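Local coordinates for protein CLPV1 (PDB 4UQW) that probably drives disassembly of the contracted TssB-TssC sheath in type VI secretion as a Clp-family ATPase, of which this is the N-terminal domain, at residues S7-L15 with D89-E99; D52-S62 with F152-E161. All coordinates share one frame; numbering follows the deposited sequence. Where two conformers were deposited one is given.

Contact 1. Residues S7-L15 with D89-E99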
loop_
_atom_site.group_PDB
_atom_site.type_symbol
_atom_site.label_atom_id
_atom_site.label_comp_id
_atom_site.label_asym_id
_atom_site.label_seq_id
_atom_site.Cartn_x
_atom_site.Cartn_y
_atom_site.Cartn_z
ATOM N N SER A 7 13.644 11.047 7.883
ATOM C CA SER A 7 13.874 11.263 6.449
ATOM C C SER A 7 13.173 10.225 5.589
ATOM O O SER A 7 13.012 9.071 6.010
ATOM C CB SER A 7 15.367 11.175 6.143
ATOM O OG SER A 7 15.806 9.830 6.320
ATOM N N ARG A 8 12.726 10.638 4.396
ATOM C CA ARG A 8 12.129 9.647 3.504
ATOM C C ARG A 8 13.127 8.537 3.154
ATOM O O ARG A 8 12.753 7.365 2.996
ATOM C CB ARG A 8 11.625 10.292 2.209
ATOM C CG ARG A 8 10.332 11.104 2.452
ATOM C CD ARG A 8 9.964 11.724 1.124
ATOM N NE ARG A 8 8.645 12.351 1.244
ATOM C CZ ARG A 8 8.135 13.165 0.338
ATOM N NH1 ARG A 8 8.812 13.415 -0.782
ATOM N NH2 ARG A 8 6.903 13.671 0.508
ATOM N N VAL A 9 14.406 8.883 2.992
ATOM C CA VAL A 9 15.349 7.835 2.600
ATOM C C VAL A 9 15.417 6.723 3.649
ATOM O O VAL A 9 15.531 5.523 3.320
ATOM C CB VAL A 9 16.778 8.445 2.292
ATOM C CG1 VAL A 9 17.350 9.213 3.489
ATOM C CG2 VAL A 9 17.732 7.354 1.852
ATOM N N ALA A 10 15.346 7.103 4.922
ATOM C CA ALA A 10 15.330 6.080 5.977
ATOM C C ALA A 10 14.002 5.325 6.043
ATOM O O ALA A 10 14.002 4.080 6.189
ATOM C CB ALA A 10 15.597 6.744 7.367
ATOM N N LEU A 11 12.904 6.058 5.953
ATOM C CA LEU A 11 11.571 5.467 6.075
ATOM C C LEU A 11 11.301 4.493 4.913
ATOM O O LEU A 11 11.011 3.300 5.100
ATOM C CB LEU A 11 10.531 6.604 6.106
ATOM C CG LEU A 11 9.074 6.188 6.103
ATOM C CD1 LEU A 11 8.716 5.409 7.361
ATOM C CD2 LEU A 11 8.218 7.491 5.916
ATOM N N PHE A 12 11.399 5.021 3.673
ATOM C CA PHE A 12 11.141 4.171 2.510
ATOM C C PHE A 12 12.211 3.121 2.314
ATOM O O PHE A 12 11.946 2.087 1.720
ATOM C CB PHE A 12 11.027 5.058 1.237
ATOM C CG PHE A 12 9.718 5.812 1.197
ATOM C CD1 PHE A 12 9.522 6.964 1.960
ATOM C CD2 PHE A 12 8.614 5.304 0.451
ATOM C CE1 PHE A 12 8.266 7.656 1.972
ATOM C CE2 PHE A 12 7.350 5.958 0.476
ATOM C CZ PHE A 12 7.173 7.127 1.245
ATOM N N GLY A 13 13.408 3.377 2.854
ATOM C CA GLY A 13 14.498 2.416 2.821
ATOM C C GLY A 13 14.131 1.117 3.542
ATOM O O GLY A 13 14.764 0.077 3.257
ATOM N N LYS A 14 13.101 1.130 4.407
ATOM C CA LYS A 14 12.702 -0.124 5.028
ATOM C C LYS A 14 11.845 -1.026 4.125
ATOM O O LYS A 14 11.642 -2.198 4.437
ATOM C CB LYS A 14 11.887 0.144 6.299
ATOM C CG LYS A 14 12.692 0.869 7.384
ATOM C CD LYS A 14 13.929 0.009 7.773
ATOM C CE LYS A 14 14.562 0.641 9.043
ATOM N NZ LYS A 14 15.842 -0.071 9.485
ATOM N N LEU A 15 11.347 -0.503 3.003
ATOM C CA LEU A 15 10.519 -1.293 2.099
ATOM C C LEU A 15 11.311 -2.423 1.452
ATOM O O LEU A 15 12.513 -2.240 1.134
ATOM C CB LEU A 15 9.931 -0.414 0.992
ATOM C CG LEU A 15 8.923 0.639 1.469
ATOM C CD1 LEU A 15 8.534 1.493 0.318
ATOM C CD2 LEU A 15 7.635 0.031 2.054
ATOM N N ASP A 89 4.409 15.189 -5.723
ATOM C CA ASP A 89 4.936 14.773 -4.412
ATOM C C ASP A 89 4.224 13.502 -3.960
ATOM O O ASP A 89 3.306 13.038 -4.581
ATOM C CB ASP A 89 4.770 15.888 -3.337
ATOM C CG ASP A 89 5.868 15.883 -2.287
ATOM O OD1 ASP A 89 6.521 14.858 -2.098
ATOM O OD2 ASP A 89 6.151 16.939 -1.680
ATOM N N LEU A 90 4.718 12.955 -2.837
ATOM C CA LEU A 90 4.033 11.789 -2.236
ATOM C C LEU A 90 2.933 12.223 -1.318
ATOM O O LEU A 90 3.094 13.190 -0.616
ATOM C CB LEU A 90 4.999 10.972 -1.397
ATOM C CG LEU A 90 6.249 10.537 -2.144
ATOM C CD1 LEU A 90 7.224 9.820 -1.098
ATOM C CD2 LEU A 90 5.984 9.633 -3.341
ATOM N N SER A 91 1.777 11.548 -1.356
ATOM C CA SER A 91 0.749 11.739 -0.345
ATOM C C SER A 91 1.252 11.475 1.093
ATOM O O SER A 91 1.973 10.494 1.325
ATOM C CB SER A 91 -0.386 10.758 -0.622
ATOM O OG SER A 91 -1.404 10.807 0.393
ATOM N N SER A 92 0.794 12.297 2.032
ATOM C CA SER A 92 1.099 12.021 3.416
ATOM C C SER A 92 0.650 10.604 3.793
ATOM O O SER A 92 1.276 9.942 4.617
ATOM C CB SER A 92 0.432 13.072 4.306
ATOM O OG SER A 92 0.698 12.827 5.669
ATOM N N HIS A 93 -0.466 10.104 3.249
ATOM C CA HIS A 93 -0.883 8.755 3.620
ATOM C C HIS A 93 0.077 7.681 3.173
ATOM O O HIS A 93 0.141 6.606 3.797
ATOM C CB HIS A 93 -2.295 8.459 3.045
ATOM C CG HIS A 93 -3.396 9.119 3.828
ATOM N ND1 HIS A 93 -4.667 9.273 3.316
ATOM C CD2 HIS A 93 -3.419 9.649 5.077
ATOM C CE1 HIS A 93 -5.434 9.836 4.229
ATOM N NE2 HIS A 93 -4.713 10.060 5.317
ATOM N N VAL A 94 0.837 7.905 2.087
ATOM C CA VAL A 94 1.783 6.900 1.660
ATOM C C VAL A 94 2.946 6.865 2.695
ATOM O O VAL A 94 3.350 5.761 3.141
ATOM C CB VAL A 94 2.302 7.239 0.238
ATOM C CG1 VAL A 94 3.571 6.459 -0.085
ATOM C CG2 VAL A 94 1.191 6.907 -0.743
ATOM N N GLU A 95 3.421 8.036 3.138
ATOM C CA GLU A 95 4.470 8.089 4.194
ATOM C C GLU A 95 3.944 7.387 5.450
ATOM O O GLU A 95 4.654 6.596 6.075
ATOM C CB GLU A 95 4.886 9.521 4.600
ATOM C CG GLU A 95 5.486 10.308 3.434
ATOM C CD GLU A 95 5.854 11.715 3.889
ATOM O OE1 GLU A 95 5.382 12.186 4.965
ATOM O OE2 GLU A 95 6.622 12.383 3.204
ATOM N N GLU A 96 2.716 7.727 5.837
ATOM C CA GLU A 96 2.202 7.168 7.085
ATOM C C GLU A 96 2.044 5.664 6.997
ATOM O O GLU A 96 2.311 4.919 7.971
ATOM C CB GLU A 96 0.838 7.802 7.386
ATOM C CG GLU A 96 0.480 7.635 8.855
ATOM C CD GLU A 96 -0.807 8.328 9.260
ATOM O OE1 GLU A 96 -1.357 9.223 8.499
ATOM O OE2 GLU A 96 -1.271 7.914 10.358
ATOM N N ALA A 97 1.595 5.157 5.862
ATOM C CA ALA A 97 1.470 3.712 5.736
ATOM C C ALA A 97 2.836 3.021 5.859
ATOM O O ALA A 97 2.879 1.923 6.420
ATOM C CB ALA A 97 0.781 3.325 4.352
ATOM N N VAL A 98 3.900 3.611 5.303
ATOM C CA VAL A 98 5.200 2.957 5.452
ATOM C C VAL A 98 5.574 2.949 6.931
ATOM O O VAL A 98 6.061 1.907 7.413
ATOM C CB VAL A 98 6.287 3.678 4.628
ATOM C CG1 VAL A 98 7.662 2.967 4.828
ATOM C CG2 VAL A 98 5.935 3.622 3.124
ATOM N N GLU A 99 5.369 4.064 7.654
ATOM C CA GLU A 99 5.702 4.046 9.105
ATOM C C GLU A 99 4.926 2.929 9.835
ATOM O O GLU A 99 5.522 2.199 10.651
ATOM C CB GLU A 99 5.416 5.425 9.726
ATOM C CG GLU A 99 5.810 5.430 11.189
ATOM C CD GLU A 99 5.551 6.752 11.877
ATOM O OE1 GLU A 99 6.025 7.800 11.392
ATOM O OE2 GLU A 99 4.875 6.679 12.875
#

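Contact 2. Residues D52-S62 with F152-E161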
loop_
_atom_site.group_PDB
_atom_site.type_symbol
_atom_site.label_atom_id
_atom_site.label_comp_id
_atom_site.label_asym_id
_atom_site.label_seq_id
_atom_site.Cartn_x
_atom_site.Cartn_y
_atom_site.Cartn_z
ATOM N N ASP A 52 2.138 -11.429 -8.856
ATOM C CA ASP A 52 1.747 -11.878 -7.521
ATOM C C ASP A 52 2.368 -10.963 -6.485
ATOM O O ASP A 52 3.328 -10.231 -6.776
ATOM C CB ASP A 52 2.180 -13.337 -7.313
ATOM C CG ASP A 52 1.442 -14.038 -6.165
ATOM O OD1 ASP A 52 0.361 -13.597 -5.724
ATOM O OD2 ASP A 52 1.957 -15.107 -5.723
ATOM N N SER A 53 1.829 -11.018 -5.272
ATOM C CA SER A 53 2.283 -10.206 -4.150
ATOM C C SER A 53 1.518 -10.617 -2.899
ATOM O O SER A 53 0.552 -11.387 -3.001
ATOM C CB SER A 53 2.053 -8.712 -4.374
ATOM O OG SER A 53 0.630 -8.450 -4.327
ATOM N N ASP A 54 1.895 -10.073 -1.747
ATOM C CA ASP A 54 1.082 -10.317 -0.550
ATOM C C ASP A 54 -0.326 -9.771 -0.763
ATOM O O ASP A 54 -1.286 -10.360 -0.289
ATOM C CB ASP A 54 1.615 -9.575 0.681
ATOM C CG ASP A 54 2.915 -10.093 1.184
ATOM O OD1 ASP A 54 3.358 -11.190 0.751
ATOM O OD2 ASP A 54 3.434 -9.399 2.077
ATOM N N LEU A 55 -0.434 -8.614 -1.415
ATOM C CA LEU A 55 -1.749 -8.024 -1.622
ATOM C C LEU A 55 -2.652 -8.961 -2.464
ATOM O O LEU A 55 -3.861 -9.135 -2.167
ATOM C CB LEU A 55 -1.594 -6.629 -2.304
ATOM C CG LEU A 55 -2.884 -5.860 -2.473
ATOM C CD1 LEU A 55 -3.651 -5.629 -1.130
ATOM C CD2 LEU A 55 -2.491 -4.480 -3.005
ATOM N N HIS A 56 -2.111 -9.565 -3.542
ATOM C CA HIS A 56 -2.895 -10.510 -4.315
ATOM C C HIS A 56 -3.441 -11.611 -3.447
ATOM O O HIS A 56 -4.616 -12.027 -3.592
ATOM C CB HIS A 56 -2.090 -11.192 -5.428
ATOM C CG HIS A 56 -1.656 -10.311 -6.568
ATOM N ND1 HIS A 56 -0.715 -9.307 -6.442
ATOM C CD2 HIS A 56 -1.962 -10.374 -7.898
ATOM C CE1 HIS A 56 -0.468 -8.781 -7.635
ATOM N NE2 HIS A 56 -1.210 -9.411 -8.532
ATOM N N GLN A 57 -2.554 -12.194 -2.641
ATOM C CA GLN A 57 -2.942 -13.344 -1.844
ATOM C C GLN A 57 -3.898 -12.979 -0.733
ATOM O O GLN A 57 -4.811 -13.751 -0.444
ATOM C CB GLN A 57 -1.675 -14.018 -1.261
ATOM C CG GLN A 57 -0.814 -14.555 -2.420
ATOM C CD GLN A 57 -1.582 -15.603 -3.234
ATOM O OE1 GLN A 57 -2.265 -16.461 -2.679
ATOM N NE2 GLN A 57 -1.526 -15.494 -4.549
ATOM N N ILE A 58 -3.679 -11.832 -0.088
ATOM C CA ILE A 58 -4.593 -11.356 0.951
ATOM C C ILE A 58 -5.988 -11.104 0.354
ATOM O O ILE A 58 -6.981 -11.470 0.972
ATOM C CB ILE A 58 -4.025 -10.097 1.602
ATOM C CG1 ILE A 58 -2.826 -10.481 2.485
ATOM C CG2 ILE A 58 -5.081 -9.376 2.452
ATOM C CD1 ILE A 58 -1.979 -9.250 2.944
ATOM N N VAL A 59 -6.033 -10.558 -0.848
ATOM C CA VAL A 59 -7.335 -10.338 -1.519
ATOM C C VAL A 59 -8.012 -11.692 -1.682
ATOM O O VAL A 59 -9.219 -11.850 -1.374
ATOM C CB VAL A 59 -7.133 -9.600 -2.872
ATOM C CG1 VAL A 59 -8.298 -9.796 -3.869
ATOM C CG2 VAL A 59 -6.884 -8.117 -2.586
ATOM N N ARG A 60 -7.266 -12.689 -2.163
ATOM C CA ARG A 60 -7.825 -13.993 -2.439
ATOM C C ARG A 60 -8.351 -14.657 -1.135
ATOM O O ARG A 60 -9.504 -15.111 -1.054
ATOM C CB ARG A 60 -6.751 -14.884 -3.116
ATOM C CG ARG A 60 -7.219 -16.302 -3.463
ATOM C CD ARG A 60 -6.154 -17.096 -4.286
ATOM N NE ARG A 60 -6.660 -18.406 -4.717
ATOM C CZ ARG A 60 -6.714 -19.450 -3.904
ATOM N NH1 ARG A 60 -6.300 -19.306 -2.651
ATOM N NH2 ARG A 60 -7.164 -20.629 -4.321
ATOM N N GLN A 61 -7.511 -14.691 -0.130
ATOM C CA GLN A 61 -7.812 -15.426 1.100
ATOM C C GLN A 61 -8.860 -14.719 1.958
ATOM O O GLN A 61 -9.494 -15.346 2.795
ATOM C CB GLN A 61 -6.532 -15.639 1.922
ATOM C CG GLN A 61 -5.499 -16.584 1.283
ATOM C CD GLN A 61 -6.112 -17.700 0.519
ATOM O OE1 GLN A 61 -5.853 -17.870 -0.683
ATOM N NE2 GLN A 61 -6.942 -18.488 1.202
ATOM N N SER A 62 -9.028 -13.416 1.760
ATOM C CA SER A 62 -10.017 -12.636 2.503
ATOM C C SER A 62 -11.396 -12.692 1.878
ATOM O O SER A 62 -12.340 -12.127 2.414
ATOM C CB SER A 62 -9.596 -11.173 2.589
ATOM O OG SER A 62 -8.388 -11.029 3.348
ATOM N N PHE A 152 -1.157 -14.743 9.364
ATOM C CA PHE A 152 -0.478 -14.034 8.267
ATOM C C PHE A 152 0.049 -15.011 7.202
ATOM O O PHE A 152 -0.145 -14.797 5.980
ATOM C CB PHE A 152 0.670 -13.197 8.834
ATOM C CG PHE A 152 1.311 -12.305 7.793
ATOM C CD1 PHE A 152 0.714 -11.096 7.399
ATOM C CD2 PHE A 152 2.493 -12.708 7.170
ATOM C CE1 PHE A 152 1.319 -10.263 6.396
ATOM C CE2 PHE A 152 3.090 -11.917 6.169
ATOM C CZ PHE A 152 2.522 -10.704 5.773
ATOM N N ASP A 153 0.744 -16.058 7.629
ATOM C CA ASP A 153 1.328 -16.970 6.635
ATOM C C ASP A 153 0.270 -17.650 5.808
ATOM O O ASP A 153 0.476 -17.902 4.605
ATOM C CB ASP A 153 2.205 -18.034 7.329
ATOM C CG ASP A 153 3.523 -17.450 7.829
ATOM O OD1 ASP A 153 3.732 -16.209 7.790
ATOM O OD2 ASP A 153 4.381 -18.244 8.270
ATOM N N GLU A 154 -0.866 -17.983 6.434
ATOM C CA GLU A 154 -1.954 -18.584 5.681
ATOM C C GLU A 154 -2.482 -17.582 4.633
ATOM O O GLU A 154 -2.845 -17.965 3.514
ATOM C CB GLU A 154 -3.077 -18.986 6.625
ATOM C CG GLU A 154 -4.233 -19.615 5.878
ATOM C CD GLU A 154 -5.338 -20.107 6.822
ATOM O OE1 GLU A 154 -5.133 -20.146 8.051
ATOM O OE2 GLU A 154 -6.405 -20.482 6.317
ATOM N N TYR A 155 -2.578 -16.307 5.019
ATOM C CA TYR A 155 -3.100 -15.318 4.073
ATOM C C TYR A 155 -2.137 -15.041 2.927
ATOM O O TYR A 155 -2.594 -14.832 1.798
ATOM C CB TYR A 155 -3.499 -14.004 4.807
ATOM C CG TYR A 155 -4.888 -14.115 5.390
ATOM C CD1 TYR A 155 -5.117 -14.867 6.539
ATOM C CD2 TYR A 155 -5.967 -13.493 4.777
ATOM C CE1 TYR A 155 -6.392 -15.021 7.050
ATOM C CE2 TYR A 155 -7.254 -13.620 5.315
ATOM C CZ TYR A 155 -7.448 -14.379 6.433
ATOM O OH TYR A 155 -8.722 -14.529 6.950
ATOM N N VAL A 156 -0.818 -15.079 3.149
ATOM C CA VAL A 156 0.035 -14.664 2.047
ATOM C C VAL A 156 0.532 -15.848 1.214
ATOM O O VAL A 156 1.100 -15.618 0.147
ATOM C CB VAL A 156 1.227 -13.805 2.477
ATOM C CG1 VAL A 156 0.742 -12.505 3.172
ATOM C CG2 VAL A 156 2.192 -14.593 3.441
ATOM N N GLY A 157 0.306 -17.085 1.670
ATOM C CA GLY A 157 0.566 -18.263 0.829
ATOM C C GLY A 157 1.976 -18.289 0.259
ATOM O O GLY A 157 2.959 -18.203 1.001
ATOM N N ALA A 158 2.082 -18.426 -1.069
ATOM C CA ALA A 158 3.399 -18.538 -1.693
ATOM C C ALA A 158 3.820 -17.213 -2.355
ATOM O O ALA A 158 4.594 -17.206 -3.327
ATOM C CB ALA A 158 3.413 -19.706 -2.727
ATOM N N SER A 159 3.400 -16.102 -1.768
ATOM C CA SER A 159 3.816 -14.792 -2.273
ATOM C C SER A 159 5.310 -14.667 -2.522
ATOM O O SER A 159 6.103 -15.169 -1.751
ATOM C CB SER A 159 3.425 -13.733 -1.243
ATOM O OG SER A 159 3.988 -12.443 -1.559
ATOM N N PRO A 160 5.706 -13.962 -3.596
ATOM C CA PRO A 160 7.133 -13.752 -3.828
ATOM C C PRO A 160 7.773 -12.886 -2.757
ATOM O O PRO A 160 8.998 -12.809 -2.742
ATOM C CB PRO A 160 7.170 -13.039 -5.188
ATOM C CG PRO A 160 5.852 -12.357 -5.268
ATOM C CD PRO A 160 4.867 -13.282 -4.603
ATOM N N GLU A 161 6.990 -12.249 -1.881
ATOM C CA GLU A 161 7.615 -11.445 -0.833
ATOM C C GLU A 161 8.074 -12.353 0.322
ATOM O O GLU A 161 8.624 -11.873 1.302
ATOM C CB GLU A 161 6.647 -10.382 -0.347
ATOM C CG GLU A 161 6.228 -9.482 -1.519
ATOM C CD GLU A 161 5.329 -8.379 -1.019
ATOM O OE1 GLU A 161 5.787 -7.441 -0.327
ATOM O OE2 GLU A 161 4.099 -8.387 -1.359
HETATM O O HOH W 1 4.125 -16.380 -6.455
HETATM O O HOH W 2 -0.108 -18.708 -2.728
#

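Contact 1. Residues S7-L15 with D89-E99
D89 OD1 is gripped by three N-H groups: NH1 and NH2 of R8, end-on across the contact, and the backbone N of L90 next door. R8 NH2 sits 2.9 Å from D89 OD1 and approaches from above the carboxylate plane. Along its other edge the same guanidinium takes E95 side-on, with R8 NE 2.8 Å from E95 OE2 on the anti lone pair and NH2 sharing that oxygen. Both acceptors lie close to the guanidinium plane, while the two carboxylates stand steeply to it, so the group is pinned in rotation. L90 CD1 then covers one face, over the centre. That methyl also meets the F12 ring, with CD1 3.6 Å from F12 CZ. V98 CG2 lies over a face of this ring in a CH-pi contact, 4.2 Å from the centroid, and V94 CG1 comes in at its edge. L11 lays CD1 3.7 Å from V98 CG1. R8, F12, L90 and Y20 line a pocket holding a benzamidine, probably from the crystallisation liquor. The axes of the short segments 8-12 and 92-99 meet at 54°; F12 reaches helix 17-33, V98 touches W43 of helix 40-49, and strand 89-90 pairs in parallel with 37-38.

Contact 2. Residues D52-S62 with F152-E161
D54, in the first turn of helix 54-61, meets E161 and S159 in the chain that follows helix 152-156. Its CB lies 3.4 Å from E161 OE2 and also touches V156 CG1. Next along, D54 CG is 3.3 Å from the same E161 OE2. With CG anti to its own carbonyl carbon, the carboxylate stacks on that of E161, the two planes only 18° apart. OD1 takes the hydroxyl of S159, OG to OD1 2.7 Å, on the anti side and tilted from the carboxylate plane. OD2 turns to other parts of the domain, where it pairs with R115 and accepts from G117 N. E161 OE2 in turn receives the backbone N of D54 at 2.8 Å, in a nearly straight bond (171°), and also bonds T116. S159 OG accepts from E161 N as well, which closes an ST turn.

Farther along, the axes of the short helical segments cross at 97°, and Q57 CB rests 3.3 Å from Y155 O. I58 CG1 meets V156 CG1 and Y155 CB, while Q61 CB lies against the Y155 ring at CD2. A water bridges D52 OD2 and A158 O, and P160 CD packs against D52.

Two acidic groups therefore lie face to face, OD1 of D54 3.6 Å from OE2 of E161. R115, the hydroxyls and the backbone N-H groups probably offset their repulsion, and the N-terminal end of helix 54-61 would favour the negative charge on E161.

How the contacts relate
Contacts 1 and 2 lie on opposite sides of the chain's centre, about 22 Å apart between their own centres, and their segments alternate along the sequence. Both are partly buried and both include helix ends, and helix 40-49 backs each of them. Their chemistry differs. In contact 1 one arginine joins two acids at the more exposed end, beside the benzamidine pocket, and apolar side chains fill the inner end. Contact 2 instead sets a buried aspartate against a partly exposed glutamate, answered by backbone N-H groups, hydroxyls and R115, with bridging waters beside D52 and A158. Contact 1 joins helix 8-12 to strand 89-90 and helix 92-108; contact 2 joins helix 54-61 to helix 152-156 and the residues after it.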